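Local structure of protein FimX (Pseudomonas aeruginosa PAO1, 3HV8) at residues V20-I23 against L24-A27; Q63-P66 against P67-L71; V205-Q208 against E209-K212; G213-A216 against E217-Q221. The protein is an EAL-domain protein built round a mixed sheet flanked by helices, and holds C2E in a pocket. One frame throughout, in Å; residues are numbered along the deposited sequence.

Interaction 1: V20-I23 against L24-A27; sequences VIAI and LQQA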
loop_
_atom_site.group_PDB
_atom_site.type_symbol
_atom_site.label_atom_id
_atom_site.label_comp_id
_atom_site.label_asym_id
_atom_site.label_seq_id
_atom_site.Cartn_x
_atom_site.Cartn_y
_atom_site.Cartn_z
ATOM N N VAL A 20 13.128 11.463 18.749
ATOM C CA VAL A 20 12.070 10.995 17.890
ATOM C C VAL A 20 11.142 10.065 18.663
ATOM O O VAL A 20 9.936 10.105 18.452
ATOM C CB VAL A 20 12.677 10.235 16.678
ATOM C CG1 VAL A 20 11.592 9.625 15.817
ATOM C CG2 VAL A 20 13.545 11.179 15.855
ATOM N N ILE A 21 11.682 9.245 19.563
ATOM C CA ILE A 21 10.862 8.275 20.288
ATOM C C ILE A 21 9.857 8.980 21.193
ATOM O O ILE A 21 8.657 8.683 21.161
ATOM C CB ILE A 21 11.700 7.243 21.069
ATOM C CG1 ILE A 21 12.641 6.509 20.105
ATOM C CG2 ILE A 21 10.800 6.260 21.813
ATOM C CD1 ILE A 21 11.944 5.983 18.857
ATOM N N ALA A 22 10.337 9.938 21.979
ATOM C CA ALA A 22 9.435 10.718 22.824
ATOM C C ALA A 22 8.379 11.439 21.996
ATOM O O ALA A 22 7.204 11.472 22.372
ATOM C CB ALA A 22 10.230 11.719 23.660
ATOM N N ILE A 23 8.786 12.020 20.870
ATOM C CA ILE A 23 7.845 12.678 19.973
ATOM C C ILE A 23 6.778 11.709 19.441
ATOM O O ILE A 23 5.595 12.039 19.408
ATOM C CB ILE A 23 8.570 13.391 18.820
ATOM C CG1 ILE A 23 9.342 14.612 19.349
ATOM C CG2 ILE A 23 7.598 13.817 17.737
ATOM C CD1 ILE A 23 10.166 15.310 18.289
ATOM N N LEU A 24 7.189 10.512 19.035
ATOM C CA LEU A 24 6.245 9.511 18.539
ATOM C C LEU A 24 5.266 9.040 19.605
ATOM O O LEU A 24 4.066 8.896 19.329
ATOM C CB LEU A 24 7.005 8.309 17.970
ATOM C CG LEU A 24 7.723 8.552 16.642
ATOM C CD1 LEU A 24 8.663 7.380 16.360
ATOM C CD2 LEU A 24 6.725 8.748 15.496
ATOM N N GLN A 25 5.774 8.781 20.807
ATOM C CA GLN A 25 4.923 8.355 21.917
ATOM C C GLN A 25 3.811 9.382 22.144
ATOM O O GLN A 25 2.637 9.029 22.279
ATOM C CB GLN A 25 5.763 8.146 23.185
ATOM C CG GLN A 25 6.613 6.868 23.125
ATOM C CD GLN A 25 7.719 6.810 24.173
ATOM O OE1 GLN A 25 8.286 7.834 24.564
ATOM N NE2 GLN A 25 8.044 5.599 24.617
ATOM N N GLN A 26 4.196 10.648 22.163
ATOM C CA GLN A 26 3.254 11.749 22.348
ATOM C C GLN A 26 2.312 11.896 21.149
ATOM O O GLN A 26 1.109 12.097 21.310
ATOM C CB GLN A 26 4.048 13.031 22.582
ATOM C CG GLN A 26 3.286 14.313 22.600
ATOM C CD GLN A 26 4.174 15.442 23.072
ATOM O OE1 GLN A 26 4.464 15.555 24.262
ATOM N NE2 GLN A 26 4.638 16.264 22.138
ATOM N N ALA A 27 2.854 11.795 19.940
ATOM C CA ALA A 27 2.055 11.934 18.722
ATOM C C ALA A 27 0.909 10.917 18.643
ATOM O O ALA A 27 -0.185 11.257 18.181
ATOM C CB ALA A 27 2.967 11.790 17.487
HETATM O O HOH W 1 4.653 14.653 19.480
#

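Interaction 2: Q63-P66 against P67-L71; sequences QEVP and PAEFL. With C2E (9,9'-[(2R,3R,3aS,5S,7aR,9R,10R,10aS,12S,14aR)-3,5,10,12-tetrahydroxy-5,12-dioxidooctahydro-2H,7H-difuro[3,2-d:3',2'-j][1,3,7,9,2,8]tetraoxadiphosphacyclododecine-2,9-diyl]bis(2-amino-1,9-dihydro-6H-purin-6-one)), chain B.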
loop_
_atom_site.group_PDB
_atom_site.type_symbol
_atom_site.label_atom_id
_atom_site.label_comp_id
_atom_site.label_asym_id
_atom_site.label_seq_id
_atom_site.Cartn_x
_atom_site.Cartn_y
_atom_site.Cartn_z
ATOM N N GLN A 63 4.790 20.680 11.032
ATOM C CA GLN A 63 5.359 20.293 9.741
ATOM C C GLN A 63 5.203 18.796 9.455
ATOM O O GLN A 63 5.294 17.975 10.366
ATOM C CB GLN A 63 6.841 20.654 9.685
ATOM C CG GLN A 63 7.135 22.143 9.763
ATOM C CD GLN A 63 8.624 22.428 9.719
ATOM O OE1 GLN A 63 9.391 21.923 10.544
ATOM N NE2 GLN A 63 9.042 23.236 8.749
ATOM N N GLU A 64 4.994 18.463 8.184
ATOM C CA GLU A 64 4.930 17.061 7.771
ATOM C C GLU A 64 6.326 16.466 7.698
ATOM O O GLU A 64 7.212 17.005 7.033
ATOM C CB GLU A 64 4.217 16.913 6.426
ATOM C CG GLU A 64 2.737 17.174 6.504
ATOM C CD GLU A 64 2.059 17.176 5.147
ATOM O OE1 GLU A 64 0.843 17.445 5.101
ATOM O OE2 GLU A 64 2.730 16.908 4.124
ATOM N N VAL A 65 6.510 15.358 8.406
ATOM C CA VAL A 65 7.765 14.617 8.431
ATOM C C VAL A 65 7.514 13.254 7.793
ATOM O O VAL A 65 6.576 12.550 8.162
ATOM C CB VAL A 65 8.256 14.415 9.869
ATOM C CG1 VAL A 65 9.580 13.661 9.908
ATOM C CG2 VAL A 65 8.364 15.761 10.581
ATOM N N PRO A 66 8.352 12.878 6.821
ATOM C CA PRO A 66 8.163 11.635 6.064
ATOM C C PRO A 66 8.560 10.391 6.838
ATOM O O PRO A 66 9.387 10.467 7.756
ATOM C CB PRO A 66 9.109 11.807 4.873
ATOM C CG PRO A 66 10.170 12.717 5.353
ATOM C CD PRO A 66 9.565 13.608 6.410
ATOM N N PRO A 67 7.979 9.240 6.463
ATOM C CA PRO A 67 8.220 7.943 7.114
ATOM C C PRO A 67 9.695 7.598 7.260
ATOM O O PRO A 67 10.086 6.970 8.251
ATOM C CB PRO A 67 7.555 6.949 6.164
ATOM C CG PRO A 67 6.446 7.743 5.535
ATOM C CD PRO A 67 6.932 9.151 5.423
ATOM N N ALA A 68 10.498 8.011 6.290
ATOM C CA ALA A 68 11.933 7.755 6.326
ATOM C C ALA A 68 12.576 8.193 7.643
ATOM O O ALA A 68 13.515 7.554 8.113
ATOM C CB ALA A 68 12.604 8.471 5.177
ATOM N N GLU A 69 12.059 9.271 8.236
ATOM C CA GLU A 69 12.668 9.848 9.436
ATOM C C GLU A 69 12.168 9.280 10.763
ATOM O O GLU A 69 12.701 9.634 11.827
ATOM C CB GLU A 69 12.497 11.364 9.432
ATOM C CG GLU A 69 13.021 12.029 8.173
ATOM C CD GLU A 69 12.847 13.539 8.182
ATOM O OE1 GLU A 69 12.830 14.132 9.281
ATOM O OE2 GLU A 69 12.737 14.132 7.089
ATOM N N PHE A 70 11.166 8.406 10.743
ATOM C CA PHE A 70 10.637 7.898 12.011
ATOM C C PHE A 70 10.191 6.442 12.065
ATOM O O PHE A 70 10.168 5.870 13.140
ATOM C CB PHE A 70 9.505 8.808 12.538
ATOM C CG PHE A 70 8.239 8.749 11.723
ATOM C CD1 PHE A 70 7.277 7.792 11.982
ATOM C CD2 PHE A 70 8.016 9.666 10.697
ATOM C CE1 PHE A 70 6.103 7.741 11.224
ATOM C CE2 PHE A 70 6.846 9.628 9.945
ATOM C CZ PHE A 70 5.894 8.663 10.206
ATOM N N LEU A 71 9.810 5.828 10.938
ATOM C CA LEU A 71 9.277 4.461 10.998
ATOM C C LEU A 71 10.282 3.437 11.503
ATOM O O LEU A 71 9.929 2.533 12.285
ATOM C CB LEU A 71 8.699 4.004 9.647
ATOM C CG LEU A 71 7.322 4.550 9.281
ATOM C CD1 LEU A 71 6.886 3.920 7.959
ATOM C CD2 LEU A 71 6.322 4.237 10.386
HETATM P P1 C2E B . 6.426 3.156 -0.742
HETATM O O2P C2E B . 5.983 1.845 -1.541
HETATM O O1P C2E B . 7.772 3.509 -1.237
HETATM O "O5'" C2E B . 5.552 4.451 -1.058
HETATM C "C5'" C2E B . 5.859 5.182 -2.261
HETATM C "C4'" C2E B . 6.782 6.397 -2.029
HETATM O "O4'" C2E B . 6.957 7.090 -3.289
HETATM C "C3'" C2E B . 5.992 7.352 -1.145
HETATM O "O3'" C2E B . 6.889 8.011 -0.238
HETATM C "C2'" C2E B . 5.315 8.325 -2.140
HETATM O "O2'" C2E B . 5.084 9.615 -1.605
HETATM C "C1'" C2E B . 6.371 8.384 -3.244
HETATM N N9 C2E B . 5.857 8.709 -4.565
HETATM C C8 C2E B . 4.553 8.642 -4.994
HETATM N N7 C2E B . 4.505 8.838 -6.292
HETATM C C5 C2E B . 5.774 9.060 -6.745
HETATM C C6 C2E B . 6.319 9.333 -8.020
HETATM O O6 C2E B . 5.637 9.370 -9.046
HETATM N N1 C2E B . 7.645 9.522 -8.079
HETATM C C2 C2E B . 8.434 9.459 -6.973
HETATM N N2 C2E B . 9.783 9.659 -7.116
HETATM N N3 C2E B . 7.942 9.207 -5.783
HETATM C C4 C2E B . 6.631 8.998 -5.647
HETATM P P11 C2E B . 6.424 8.115 1.299
HETATM O O21 C2E B . 7.523 8.936 2.072
HETATM O O11 C2E B . 5.049 8.642 1.404
HETATM O O5A C2E B . 6.380 6.611 1.800
HETATM C C5A C2E B . 7.594 5.848 1.813
HETATM C C4A C2E B . 7.370 4.494 2.482
HETATM O O4A C2E B . 6.954 4.701 3.840
HETATM C C3A C2E B . 6.260 3.648 1.857
HETATM O O3A C2E B . 6.721 2.844 0.779
HETATM C C2A C2E B . 5.927 2.712 3.021
HETATM O O2A C2E B . 6.940 1.699 3.153
HETATM C C1A C2E B . 6.097 3.646 4.226
HETATM N N91 C2E B . 4.796 4.201 4.577
HETATM C C81 C2E B . 4.201 5.341 4.116
HETATM N N71 C2E B . 3.039 5.465 4.696
HETATM C C51 C2E B . 2.864 4.458 5.603
HETATM C C61 C2E B . 1.865 4.092 6.528
HETATM O O61 C2E B . 0.774 4.670 6.611
HETATM N N11 C2E B . 2.122 2.983 7.270
HETATM C C21 C2E B . 3.273 2.253 7.151
HETATM N N21 C2E B . 3.431 1.125 7.906
HETATM N N31 C2E B . 4.197 2.563 6.280
HETATM C C41 C2E B . 4.011 3.655 5.530
#

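Interaction 3: V205-Q208 against E209-K212; sequences VENQ and EILK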
loop_
_atom_site.group_PDB
_atom_site.type_symbol
_atom_site.label_atom_id
_atom_site.label_comp_id
_atom_site.label_asym_id
_atom_site.label_seq_id
_atom_site.Cartn_x
_atom_site.Cartn_y
_atom_site.Cartn_z
ATOM N N VAL A 205 15.246 -0.768 -24.792
ATOM C CA VAL A 205 14.307 -1.820 -25.153
ATOM C C VAL A 205 14.402 -3.013 -24.199
ATOM O O VAL A 205 13.440 -3.763 -24.035
ATOM C CB VAL A 205 14.525 -2.289 -26.607
ATOM C CG1 VAL A 205 15.693 -3.260 -26.679
ATOM C CG2 VAL A 205 13.262 -2.928 -27.154
ATOM N N GLU A 206 15.557 -3.190 -23.571
ATOM C CA GLU A 206 15.726 -4.281 -22.628
ATOM C C GLU A 206 14.801 -4.059 -21.439
ATOM O O GLU A 206 14.133 -4.982 -20.973
ATOM C CB GLU A 206 17.173 -4.379 -22.149
ATOM C CG GLU A 206 17.614 -5.809 -21.894
ATOM C CD GLU A 206 18.298 -5.997 -20.555
ATOM O OE1 GLU A 206 18.699 -4.991 -19.930
ATOM O OE2 GLU A 206 18.428 -7.162 -20.121
ATOM N N ASN A 207 14.763 -2.822 -20.957
ATOM C CA ASN A 207 13.931 -2.484 -19.810
ATOM C C ASN A 207 12.444 -2.523 -20.156
ATOM O O ASN A 207 11.622 -2.885 -19.320
ATOM C CB ASN A 207 14.331 -1.128 -19.234
ATOM C CG ASN A 207 15.716 -1.147 -18.622
ATOM O OD1 ASN A 207 16.411 -0.128 -18.589
ATOM N ND2 ASN A 207 16.128 -2.312 -18.139
ATOM N N GLN A 208 12.102 -2.162 -21.390
ATOM C CA GLN A 208 10.727 -2.291 -21.861
ATOM C C GLN A 208 10.309 -3.751 -21.810
ATOM O O GLN A 208 9.207 -4.074 -21.355
ATOM C CB GLN A 208 10.587 -1.755 -23.292
ATOM C CG GLN A 208 10.588 -0.241 -23.382
ATOM C CD GLN A 208 10.873 0.269 -24.780
ATOM O OE1 GLN A 208 11.592 -0.365 -25.553
ATOM N NE2 GLN A 208 10.318 1.431 -25.107
ATOM N N GLU A 209 11.189 -4.629 -22.285
ATOM C CA GLU A 209 10.915 -6.063 -22.341
ATOM C C GLU A 209 10.779 -6.663 -20.946
ATOM O O GLU A 209 9.894 -7.475 -20.703
ATOM C CB GLU A 209 12.012 -6.814 -23.106
ATOM C CG GLU A 209 12.064 -6.503 -24.594
ATOM C CD GLU A 209 13.204 -7.222 -25.303
ATOM O OE1 GLU A 209 13.292 -7.115 -26.545
ATOM O OE2 GLU A 209 14.011 -7.893 -24.621
ATOM N N ILE A 210 11.671 -6.273 -20.041
ATOM C CA ILE A 210 11.607 -6.741 -18.660
ATOM C C ILE A 210 10.277 -6.352 -18.021
ATOM O O ILE A 210 9.634 -7.172 -17.371
ATOM C CB ILE A 210 12.785 -6.210 -17.819
ATOM C CG1 ILE A 210 14.070 -6.957 -18.198
ATOM C CG2 ILE A 210 12.488 -6.368 -16.323
ATOM C CD1 ILE A 210 15.310 -6.452 -17.490
ATOM N N LEU A 211 9.863 -5.106 -18.219
ATOM C CA LEU A 211 8.612 -4.612 -17.647
ATOM C C LEU A 211 7.410 -5.347 -18.237
ATOM O O LEU A 211 6.502 -5.775 -17.512
ATOM C CB LEU A 211 8.482 -3.110 -17.897
ATOM C CG LEU A 211 7.182 -2.417 -17.490
ATOM C CD1 LEU A 211 6.949 -2.535 -15.991
ATOM C CD2 LEU A 211 7.238 -0.954 -17.910
ATOM N N LYS A 212 7.406 -5.498 -19.559
ATOM C CA LYS A 212 6.331 -6.210 -20.236
ATOM C C LYS A 212 6.218 -7.658 -19.770
ATOM O O LYS A 212 5.113 -8.146 -19.520
ATOM C CB LYS A 212 6.527 -6.152 -21.756
ATOM C CG LYS A 212 6.060 -4.851 -22.372
ATOM C CD LYS A 212 6.058 -4.932 -23.895
ATOM C CE LYS A 212 7.260 -4.224 -24.496
ATOM N NZ LYS A 212 7.113 -2.744 -24.412
#

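Interaction 4: G213-A216 against E217-Q221; sequences GLIA and ELHEQ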
loop_
_atom_site.group_PDB
_atom_site.type_symbol
_atom_site.label_atom_id
_atom_site.label_comp_id
_atom_site.label_asym_id
_atom_site.label_seq_id
_atom_site.Cartn_x
_atom_site.Cartn_y
_atom_site.Cartn_z
ATOM N N GLY A 213 7.351 -8.345 -19.643
ATOM C CA GLY A 213 7.346 -9.730 -19.189
ATOM C C GLY A 213 6.838 -9.901 -17.765
ATOM O O GLY A 213 6.150 -10.868 -17.435
ATOM N N LEU A 214 7.190 -8.949 -16.912
ATOM C CA LEU A 214 6.776 -8.984 -15.516
ATOM C C LEU A 214 5.260 -8.848 -15.418
ATOM O O LEU A 214 4.590 -9.648 -14.748
ATOM C CB LEU A 214 7.464 -7.851 -14.770
ATOM C CG LEU A 214 7.241 -7.756 -13.276
ATOM C CD1 LEU A 214 7.707 -9.042 -12.619
ATOM C CD2 LEU A 214 8.011 -6.568 -12.723
ATOM N N ILE A 215 4.725 -7.830 -16.078
ATOM C CA ILE A 215 3.287 -7.623 -16.156
ATOM C C ILE A 215 2.581 -8.849 -16.731
ATOM O O ILE A 215 1.569 -9.300 -16.188
ATOM C CB ILE A 215 2.966 -6.338 -16.963
ATOM C CG1 ILE A 215 3.467 -5.111 -16.192
ATOM C CG2 ILE A 215 1.479 -6.250 -17.281
ATOM C CD1 ILE A 215 3.409 -3.806 -16.976
ATOM N N ALA A 216 3.131 -9.419 -17.803
ATOM C CA ALA A 216 2.479 -10.553 -18.433
ATOM C C ALA A 216 2.392 -11.747 -17.490
ATOM O O ALA A 216 1.369 -12.435 -17.432
ATOM C CB ALA A 216 3.208 -10.937 -19.706
ATOM N N GLU A 217 3.457 -11.981 -16.730
ATOM C CA GLU A 217 3.461 -13.111 -15.821
ATOM C C GLU A 217 2.525 -12.918 -14.624
ATOM O O GLU A 217 1.886 -13.868 -14.174
ATOM C CB GLU A 217 4.877 -13.462 -15.362
ATOM C CG GLU A 217 4.900 -14.720 -14.492
ATOM C CD GLU A 217 4.279 -15.925 -15.188
ATOM O OE1 GLU A 217 4.385 -16.006 -16.432
ATOM O OE2 GLU A 217 3.687 -16.790 -14.501
ATOM N N LEU A 218 2.434 -11.687 -14.121
ATOM C CA LEU A 218 1.452 -11.388 -13.079
ATOM C C LEU A 218 0.034 -11.684 -13.558
ATOM O O LEU A 218 -0.770 -12.280 -12.838
ATOM C CB LEU A 218 1.547 -9.929 -12.665
ATOM C CG LEU A 218 2.774 -9.598 -11.831
ATOM C CD1 LEU A 218 2.940 -8.084 -11.714
ATOM C CD2 LEU A 218 2.660 -10.271 -10.468
ATOM N N HIS A 219 -0.268 -11.258 -14.779
ATOM C CA HIS A 219 -1.584 -11.509 -15.338
ATOM C C HIS A 219 -1.849 -13.007 -15.565
ATOM O O HIS A 219 -2.952 -13.468 -15.331
ATOM C CB HIS A 219 -1.791 -10.684 -16.602
ATOM C CG HIS A 219 -1.801 -9.215 -16.337
ATOM N ND1 HIS A 219 -1.810 -8.268 -17.339
ATOM C CD2 HIS A 219 -1.758 -8.525 -15.170
ATOM C CE1 HIS A 219 -1.804 -7.061 -16.803
ATOM N NE2 HIS A 219 -1.751 -7.189 -15.487
ATOM N N GLU A 220 -0.838 -13.749 -15.999
ATOM C CA GLU A 220 -0.999 -15.195 -16.107
ATOM C C GLU A 220 -1.435 -15.762 -14.765
ATOM O O GLU A 220 -2.250 -16.682 -14.705
ATOM C CB GLU A 220 0.281 -15.868 -16.590
ATOM C CG GLU A 220 0.641 -15.539 -18.026
ATOM C CD GLU A 220 -0.409 -16.004 -19.012
ATOM O OE1 GLU A 220 -1.156 -16.954 -18.692
ATOM O OE2 GLU A 220 -0.486 -15.413 -20.109
ATOM N N GLN A 221 -0.902 -15.190 -13.689
ATOM C CA GLN A 221 -1.216 -15.641 -12.334
ATOM C C GLN A 221 -2.488 -14.973 -11.794
ATOM O O GLN A 221 -2.833 -15.121 -10.620
ATOM C CB GLN A 221 -0.040 -15.376 -11.377
ATOM C CG GLN A 221 1.280 -15.960 -11.826
ATOM C CD GLN A 221 1.217 -17.458 -11.869
ATOM O OE1 GLN A 221 0.501 -18.076 -11.078
ATOM N NE2 GLN A 221 1.955 -18.061 -12.798
HETATM O O HOH W 2 -0.331 -12.505 -19.634
#

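Interaction 1: V20-I23 against L24-A27
Val20 and Leu24 sit one turn apart on helix 20-30, the first helix modelled in this EAL domain, and illustrate how an alpha helix builds an apolar face from residues spaced by four. The backbone bonds come first. Leu24 N donates to Val20 O at 2.8 Å, and Gln25 N reaches Ile21 O at 2.9 Å almost straight, with 168° at the hydrogen. Gln26 and Ala27 continue the ladder to Ala22 and Ile23, while OD1 of Asp19, just ahead of the helix, takes the N-H of Ala22.

Apolar contacts form the second group. CG1 of Val20 is turned opposite its own nitrogen (chi1 175°), which brings it alongside Leu24, and it meets Leu24 CD1 at 3.7 Å with both side chains pointing the same way. Ile21 CD1 approaches that same Leu24 methyl, CD1, more loosely at 4.4 Å. The buried Leu24 also packs on Phe33 of strand 33-42 and Ala74 of helix 71-76, so Leu24 faces the body of the domain. Farther round the helix, Ile21 CG2 lies 3.9 Å from Gln25 CD, where the methyl lies obliquely across the amide carbon at the end of the extended Gln25 chain.

The last group is solvent-mediated. Ile23 O accepts hydrogen bonds from the Ala27 N-H and from a water 2.8 Å away. That water in turn accepts from the amide of Gln26, its oxygen lying 3.1 Å from Gln26 NE2.

Interaction 2: Q63-P66 against P67-L71
The C2E pocket draws one of its walls from a proline-rich beta turn in which Pro66 and Glu69 touch, between strand 64-65 and helix 71-76. Pro67 and Ala68, the central residues of the turn, both have helical backbone angles, and Glu69 N closes it on Pro66 O at 3.0 Å. The N-H points well at the oxygen, yet the donor lies above the carbonyl plane, 39° out of it. Phe70 then stands at the N-cap position of the next helix, and Pro67 O accepts two backbone N-H groups, those of Phe70 and Leu71.

The Glu69 side chain runs back, extended, across Val65 and Pro66. Its carboxylate spans two aliphatic neighbours: OE1 lies 3.3 Å from Val65 CG1, whose side chain it crosses at about a right angle, and OE2 lies 3.3 Å from Pro66 CD. Phe70 is buried instead. With its CG lodged between backbone nitrogen and carbonyl carbon (chi1 70°), the ring brings its edge to Val65 O, 3.4 Å from Phe70 CE2, and the ring also packs on Leu55 and Leu57 of strand 49-58.

On the ligand side the contacts are of carbon with C2E. Pro67 presents CB to the sugar oxygen O4A of C2E at 3.3 Å, while its CG also nears the purine atom C81. Leu71 reaches the same base from above its plane, its CD1 standing 3.4 Å from C2E N31.

Interaction 3: V205-Q208 against E209-K212
Lys212 curls back along the helix towards Gln208, four residues earlier, within the opening turns of helix 205-220, the helix of the beta-alpha-beta unit that links strand 191-194 to strand 224-227. It shows how a long side chain can hug its own helix instead of reaching outward. The backbones are joined first: Lys212 N donates to Gln208 O at 2.9 Å. From there the side chain can be followed outward. CB lies 3.4 Å from Gln208 O, and CG keeps that same 3.4 Å from Gln208 O. At CD the chain drifts off, to 4.1 Å from Gln208 O. The next torsion departs from a staggered value: chi3 at -102° brings CE back to 3.7 Å from Gln208 O, and chi4 at -74° then turns NZ towards Gln208. The ammonium nitrogen thus ends beside aliphatic carbon of Gln208. The lysine also touches Ala242 of helix 233-242, its neighbour in the fold.

Most of the remaining side chains face solvent, whereas Leu211 is buried against Leu202 and Leu239. Glu209 holds its CG 3.1 Å from Val205 O, and Ile210 crosses Glu206 with CD1 4.1 Å from Glu206 OE2. At the tip of the lysine, Lys212 NZ comes to rest 3.8 Å from Gln208 CB.

Interaction 4: G213-A216 against E217-Q221
Gly213 O accepts the N-H of Glu217 in the last turns of helix 205-220, in the beta-alpha-beta unit that runs from strand 191-194 to strand 224-227. The backbone is a regular alpha helix up to Glu220: Leu218 N donates to Leu214 O at 3.0 Å, and Glu220 N to Ala216 O at 2.9 Å, with a matching bond from His219 to Ile215. Gln221 is the first residue to leave helical angles, though its N still bonds to Glu217 O. A water also donates to Ala216 O, 2.8 Å away, giving the carbonyl of the exposed Ala216 a second partner.

Among the side chains, Leu214 and Leu218 turn to the interior, where both pack on Ile194, Phe174 and Phe181; Leu218 meets Ile192 besides. Ile215 and His219 run side by side on another flank. CG2 of Ile215 touches the far part of the imidazole, 3.4 Å from His219 CE1. One face of that ring looks onto Ile215 O, which stands 3.4 Å above the ring plane of His219, displaced toward the rim. A hydrogen bond between His219 NE2 and Ser225 OG probably helps fix the rotation of the ring and ties the helix to the strand that follows.

Glu217 bends at chi2 (56°), which carries its carboxylate along the helix towards Gln221. There Gln221 NE2 donates to Glu217 OE2 at 2.7 Å, nearly straight at 171° and with the oxygen in the amide plane.

How the interactions relate
The four contacts fall into two local clusters within one EAL domain. Interactions 1 and 2 come first along the chain, with centres about 12 Å apart, and they touch: Leu24 CD2 of helix 20-30 packs 3.7 Å from Phe70 CD1, setting the N-terminal helix against the turn that borders the C2E pocket. Interactions 3 and 4 follow one another along helix 205-220, interaction 4 running one residue past its end, with centres about 13 Å apart. The centres of interactions 1 and 3 are about 44 Å apart, on opposite sides of the chain's centre. The mixed sheet connects these regions. Interaction 2 alone of the four touches C2E, interaction 1 backs it, and interactions 3 and 4 are helix packing on the far side of the fold.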